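Local coordinates for sporozoite microneme protein essential for cell traversal (Plasmodium berghei, PDB 4U5A) that is a microneme protein of sporozoites, a four-helix bundle essential for their traversal of host cells, at residues N190-Q193 with I194-N198. Residues are numbered along the deposited sequence; the frame is centred on the assembly and turned at random.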
ATOM      1  N   ASN A 190       2.651  -0.910  12.597  1.00 36.27           N
ATOM      2  CA  ASN A 190       2.462  -1.173  14.016  1.00 43.53           C
ATOM      3  C   ASN A 190       1.669  -2.463  14.232  1.00 46.63           C
ATOM      4  O   ASN A 190       1.982  -3.243  15.132  1.00 55.08           O
ATOM      5  CB  ASN A 190       1.762   0.007  14.694  1.00 40.72           C
ATOM      6  CG  ASN A 190       1.704  -0.136  16.205  1.00 58.73           C
ATOM      7  OD1 ASN A 190       2.729  -0.081  16.883  1.00 55.70           O
ATOM      8  ND2 ASN A 190       0.500  -0.309  16.740  1.00 64.59           N
ATOM      9  N   ASP A 191       0.653  -2.688  13.403  1.00 47.40           N
ATOM     10  CA  ASP A 191      -0.134  -3.918  13.475  1.00 48.77           C
ATOM     11  C   ASP A 191       0.718  -5.142  13.150  1.00 40.03           C
ATOM     12  O   ASP A 191       0.567  -6.195  13.769  1.00 36.83           O
ATOM     13  CB  ASP A 191      -1.337  -3.854  12.527  1.00 48.92           C
ATOM     14  CG  ASP A 191      -2.383  -2.846  12.970  1.00 66.25           C
ATOM     15  OD1 ASP A 191      -2.441  -2.532  14.179  1.00 71.43           O
ATOM     16  OD2 ASP A 191      -3.153  -2.373  12.107  1.00 64.01           O
ATOM     17  N   LEU A 192       1.616  -4.992  12.180  1.00 42.11           N
ATOM     18  CA  LEU A 192       2.518  -6.069  11.783  1.00 37.23           C
ATOM     19  C   LEU A 192       3.468  -6.447  12.917  1.00 37.96           C
ATOM     20  O   LEU A 192       3.693  -7.626  13.187  1.00 39.52           O
ATOM     21  CB  LEU A 192       3.316  -5.663  10.544  1.00 32.99           C
ATOM     22  CG  LEU A 192       4.405  -6.635  10.084  1.00 30.45           C
ATOM     23  CD1 LEU A 192       3.807  -7.963   9.665  1.00 37.34           C
ATOM     24  CD2 LEU A 192       5.200  -6.032   8.941  1.00 30.53           C
ATOM     25  N   GLN A 193       4.030  -5.439  13.575  1.00 43.44           N
ATOM     26  CA  GLN A 193       4.953  -5.678  14.674  1.00 38.59           C
ATOM     27  C   GLN A 193       4.250  -6.309  15.868  1.00 48.68           C
ATOM     28  O   GLN A 193       4.863  -7.050  16.637  1.00 58.31           O
ATOM     29  CB  GLN A 193       5.645  -4.379  15.086  1.00 34.99           C
ATOM     30  CG  GLN A 193       6.804  -3.998  14.175  1.00 44.50           C
ATOM     31  CD  GLN A 193       7.437  -2.677  14.550  1.00 45.54           C
ATOM     32  OE1 GLN A 193       6.772  -1.779  15.066  1.00 72.00           O
ATOM     33  NE2 GLN A 193       8.735  -2.559  14.310  1.00 31.94           N
ATOM     34  N   ILE A 194       2.960  -6.025  16.012  1.00 33.33           N
ATOM     35  CA  ILE A 194       2.173  -6.607  17.090  1.00 35.61           C
ATOM     36  C   ILE A 194       1.843  -8.070  16.792  1.00 49.62           C
ATOM     37  O   ILE A 194       2.020  -8.940  17.646  1.00 53.90           O
ATOM     38  CB  ILE A 194       0.874  -5.810  17.326  1.00 45.43           C
ATOM     39  CG1 ILE A 194       1.198  -4.462  17.975  1.00 52.39           C
ATOM     40  CG2 ILE A 194      -0.084  -6.587  18.213  1.00 39.92           C
ATOM     41  CD1 ILE A 194      -0.007  -3.568  18.181  1.00 53.97           C
ATOM     42  N   LYS A 195       1.381  -8.343  15.576  1.00 40.10           N
ATOM     43  CA  LYS A 195       0.991  -9.698  15.202  1.00 42.67           C
ATOM     44  C   LYS A 195       2.183 -10.648  15.159  1.00 42.10           C
ATOM     45  O   LYS A 195       2.048 -11.828  15.479  1.00 48.50           O
ATOM     46  CB  LYS A 195       0.277  -9.698  13.847  1.00 35.43           C
ATOM     47  CG  LYS A 195      -1.164  -9.239  13.920  1.00 38.93           C
ATOM     48  CD  LYS A 195      -1.888  -9.399  12.593  1.00 46.79           C
ATOM     49  CE  LYS A 195      -3.380  -9.159  12.771  1.00 50.37           C
ATOM     50  NZ  LYS A 195      -3.645  -7.830  13.390  1.00 65.02           N
ATOM     51  N   LEU A 196       3.350 -10.137  14.779  1.00 43.08           N
ATOM     52  CA  LEU A 196       4.554 -10.962  14.744  1.00 51.21           C
ATOM     53  C   LEU A 196       5.018 -11.300  16.154  1.00 46.03           C
ATOM     54  O   LEU A 196       5.538 -12.386  16.401  1.00 51.23           O
ATOM     55  CB  LEU A 196       5.675 -10.260  13.975  1.00 31.46           C
ATOM     56  CG  LEU A 196       5.524 -10.219  12.455  1.00 38.82           C
ATOM     57  CD1 LEU A 196       6.723  -9.537  11.825  1.00 36.16           C
ATOM     58  CD2 LEU A 196       5.357 -11.626  11.901  1.00 24.52           C
ATOM     59  N   LYS A 197       4.819 -10.365  17.076  1.00 52.41           N
ATOM     60  CA  LYS A 197       5.197 -10.582  18.465  1.00 53.53           C
ATOM     61  C   LYS A 197       4.336 -11.674  19.103  1.00 52.84           C
ATOM     62  O   LYS A 197       4.812 -12.442  19.939  1.00 62.09           O
ATOM     63  CB  LYS A 197       5.083  -9.282  19.262  1.00 50.57           C
ATOM     64  CG  LYS A 197       5.713  -9.359  20.639  1.00 61.27           C
ATOM     65  CD  LYS A 197       5.334  -8.169  21.501  1.00 80.38           C
ATOM     66  CE  LYS A 197       5.740  -8.403  22.949  1.00 91.86           C
ATOM     67  NZ  LYS A 197       5.223  -7.345  23.862  1.00 88.83           N
ATOM     68  N   ASN A 198       3.075 -11.751  18.686  1.00 44.61           N
ATOM     69  CA  ASN A 198       2.135 -12.735  19.221  1.00 55.87           C
ATOM     70  C   ASN A 198       2.462 -14.156  18.776  1.00 63.16           C
ATOM     71  O   ASN A 198       1.869 -15.119  19.260  1.00 81.95           O
ATOM     72  CB  ASN A 198       0.703 -12.388  18.802  1.00 47.18           C
ATOM     73  CG  ASN A 198       0.129 -11.224  19.585  1.00 65.99           C
ATOM     74  OD1 ASN A 198       0.793 -10.648  20.447  1.00 67.70           O
ATOM     75  ND2 ASN A 198      -1.116 -10.869  19.286  1.00 85.20           N
TER
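The amide of Asn190 turns one face to the side chain of Ile194: the terminal methyl CD1 lies above that face, displaced outward past the nitrogen, 3.6 Å from Asn190 ND2. CG of Asn190 lies anti to its own N (chi1 -172°), which puts the amide alongside the next turn, and the two side chains pass at a slant on an exposed flank. Beneath them Ile194 N donates to Asn190 O at 3.1 Å and makes a weak second bond to Asp191 O. That second carbonyl belongs chiefly to Lys195, whose N reaches Asp191 O at 2.9 Å in a nearly straight bond (162°). This i to i+4 series of backbone bonds is that of an alpha helix, here the last turns of helix 167-197, in a four-helix bundle. It continues with Leu196 N to Leu192 O at 3.0 Å and a weaker bond from Lys197 N to Gln193 O. On the buried side Leu192 and Leu196 lie alongside each other with their ends turned to the same side, CD1 of Leu192 4.0 Å from CD1 of Leu196; Leu192 also packs on Ile68, Val101 and Ile105, and Leu196 on Ile71 and Phe75. Lys195 NZ stays 5.5 Å from Asp191 OD1, too far for a salt bridge, though the opposite charges probably still attract; the ammonium makes a cation-pi contact with Phe104 of helix 88-126.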